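Local structure of beta-galactosidase (Trichoderma reesei, 3OG2) at residues A[558-563]-A[579-584]. The protein probably releases terminal non-reducing beta-D-galactose residues from beta-D-galactosides by hydrolysis, as a glycoside hydrolase of family 35. Residues are numbered along the deposited sequence; the frame is centred on the assembly and turned at random.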
loop_
_atom_site.group_PDB
_atom_site.type_symbol
_atom_site.label_atom_id
_atom_site.label_comp_id
_atom_site.label_asym_id
_atom_site.label_seq_id
_atom_site.Cartn_x
_atom_site.Cartn_y
_atom_site.Cartn_z
ATOM N N TYR A 558 7.644 7.767 -21.431
ATOM C CA TYR A 558 9.103 7.636 -21.414
ATOM C C TYR A 558 9.576 6.964 -20.114
ATOM O O TYR A 558 8.896 7.045 -19.068
ATOM C CB TYR A 558 9.776 9.044 -21.476
ATOM C CG TYR A 558 9.818 9.664 -22.854
ATOM C CD1 TYR A 558 8.625 10.020 -23.533
ATOM C CD2 TYR A 558 11.007 9.956 -23.508
ATOM C CE1 TYR A 558 8.688 10.610 -24.798
ATOM C CE2 TYR A 558 11.079 10.543 -24.781
ATOM C CZ TYR A 558 9.892 10.861 -25.398
ATOM O OH TYR A 558 9.937 11.435 -26.677
ATOM N N TRP A 559 10.750 6.336 -20.204
ATOM C CA TRP A 559 11.275 5.525 -19.127
ATOM C C TRP A 559 12.763 5.746 -19.066
ATOM O O TRP A 559 13.397 6.012 -20.100
ATOM C CB TRP A 559 10.997 4.022 -19.406
ATOM C CG TRP A 559 9.545 3.728 -19.588
ATOM C CD1 TRP A 559 8.886 3.712 -20.789
ATOM C CD2 TRP A 559 8.569 3.429 -18.597
ATOM N NE1 TRP A 559 7.543 3.402 -20.599
ATOM C CE2 TRP A 559 7.331 3.239 -19.250
ATOM C CE3 TRP A 559 8.626 3.319 -17.184
ATOM C CZ2 TRP A 559 6.141 2.927 -18.583
ATOM C CZ3 TRP A 559 7.433 3.008 -16.544
ATOM C CH2 TRP A 559 6.225 2.815 -17.202
ATOM N N VAL A 560 13.338 5.596 -17.868
ATOM C CA VAL A 560 14.773 5.789 -17.722
ATOM C C VAL A 560 15.371 4.662 -16.901
ATOM O O VAL A 560 15.827 4.840 -15.750
ATOM C CB VAL A 560 15.098 7.151 -17.080
ATOM C CG1 VAL A 560 16.579 7.470 -17.253
ATOM C CG2 VAL A 560 14.258 8.292 -17.661
ATOM N N PRO A 561 15.425 3.453 -17.458
ATOM C CA PRO A 561 16.079 2.338 -16.739
ATOM C C PRO A 561 17.576 2.612 -16.623
ATOM O O PRO A 561 18.207 3.194 -17.500
ATOM C CB PRO A 561 15.792 1.125 -17.689
ATOM C CG PRO A 561 15.769 1.801 -19.045
ATOM C CD PRO A 561 14.969 3.071 -18.798
ATOM N N THR A 562 18.119 2.172 -15.482
ATOM C CA THR A 562 19.538 2.417 -15.197
ATOM C C THR A 562 20.385 1.260 -15.723
ATOM O O THR A 562 19.961 0.087 -15.732
ATOM C CB THR A 562 19.754 2.597 -13.691
ATOM O OG1 THR A 562 19.305 1.405 -13.001
ATOM C CG2 THR A 562 18.968 3.789 -13.166
ATOM N N LEU A 563 21.581 1.551 -16.171
ATOM C CA LEU A 563 22.506 0.505 -16.599
ATOM C C LEU A 563 23.193 -0.149 -15.411
ATOM O O LEU A 563 23.730 0.525 -14.513
ATOM C CB LEU A 563 23.594 1.153 -17.485
ATOM C CG LEU A 563 23.122 1.486 -18.894
ATOM C CD1 LEU A 563 24.153 2.323 -19.633
ATOM C CD2 LEU A 563 22.903 0.193 -19.710
ATOM N N PRO A 579 22.406 8.590 -12.615
ATOM C CA PRO A 579 23.028 7.298 -12.951
ATOM C C PRO A 579 23.175 7.116 -14.452
ATOM O O PRO A 579 22.436 7.689 -15.287
ATOM C CB PRO A 579 21.969 6.288 -12.496
ATOM C CG PRO A 579 20.663 7.048 -12.684
ATOM C CD PRO A 579 21.015 8.415 -12.185
ATOM N N ASP A 580 24.096 6.258 -14.864
ATOM C CA ASP A 580 24.147 5.835 -16.264
ATOM C C ASP A 580 22.819 5.174 -16.595
ATOM O O ASP A 580 22.255 4.417 -15.779
ATOM C CB ASP A 580 25.282 4.828 -16.446
ATOM C CG ASP A 580 26.653 5.444 -16.303
ATOM O OD1 ASP A 580 26.777 6.670 -16.198
ATOM O OD2 ASP A 580 27.619 4.637 -16.295
ATOM N N SER A 581 22.295 5.458 -17.763
ATOM C CA SER A 581 20.939 5.024 -18.091
ATOM C C SER A 581 20.764 4.836 -19.615
ATOM O O SER A 581 21.693 5.158 -20.360
ATOM C CB SER A 581 19.934 6.072 -17.600
ATOM O OG SER A 581 20.027 7.248 -18.412
ATOM N N VAL A 582 19.605 4.353 -20.016
ATOM C CA VAL A 582 19.171 4.486 -21.407
ATOM C C VAL A 582 17.760 5.046 -21.310
ATOM O O VAL A 582 17.020 4.768 -20.345
ATOM C CB VAL A 582 19.174 3.170 -22.192
ATOM C CG1 VAL A 582 20.552 2.507 -22.178
ATOM C CG2 VAL A 582 18.126 2.218 -21.644
ATOM N N ILE A 583 17.391 5.877 -22.250
ATOM C CA ILE A 583 16.087 6.508 -22.252
ATOM C C ILE A 583 15.214 5.780 -23.272
ATOM O O ILE A 583 15.673 5.571 -24.394
ATOM C CB ILE A 583 16.169 8.005 -22.587
ATOM C CG1 ILE A 583 17.013 8.767 -21.543
ATOM C CG2 ILE A 583 14.785 8.611 -22.721
ATOM C CD1 ILE A 583 17.408 10.166 -21.938
ATOM N N ILE A 584 14.019 5.355 -22.845
ATOM C CA ILE A 584 13.169 4.595 -23.780
ATOM C C ILE A 584 11.821 5.286 -23.863
ATOM O O ILE A 584 11.180 5.554 -22.836
ATOM C CB ILE A 584 13.037 3.119 -23.345
ATOM C CG1 ILE A 584 14.410 2.442 -23.360
ATOM C CG2 ILE A 584 11.986 2.379 -24.203
ATOM C CD1 ILE A 584 14.482 0.986 -22.973
HETATM O O HOH W 1 23.611 3.124 -13.693
#
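Leu563 lays its side chain over the backbone of Ser581, and its CD1 lies 3.8 Å from Ser581 O. With CG anti to the carbonyl carbon (chi1 -76°), CG comes over Ser581 C. In the modelled conformer of Val582, one of two, the other methyl, CD2, comes near CG1, the two side chains crossing at about a right angle. An alanine at Leu563 would probably uncover the Ser581 backbone and open a gap beside Val582. Leu563 N also donates to Asp580 O (3.0 Å), from above the carbonyl plane. A water donates to that same oxygen and to Leu563 O, joining the segments again.

At the other end of the contact, Ile584 forms an antiparallel hydrogen-bonded pair with Trp559. Ile584 N donates to Trp559 O in a nearly straight bond (171°), and Trp559 N donates to Ile584 O at 2.8 Å. This pair joins edge strand 558-559 to strand 583-585 in a mixed sheet of beta-galactosidase domain 3. Strand 612-615 flanks 583-585 on its other side.

Between the ends, Val582 N donates to Pro561 O (3.1 Å). Pro561 CG packs on Val582 CG2 at 3.5 Å in the same modelled conformer. It also approaches Ile584 CD1, at 4.2 Å. Val593 of strand 589-596 touches both Pro561 and Val582.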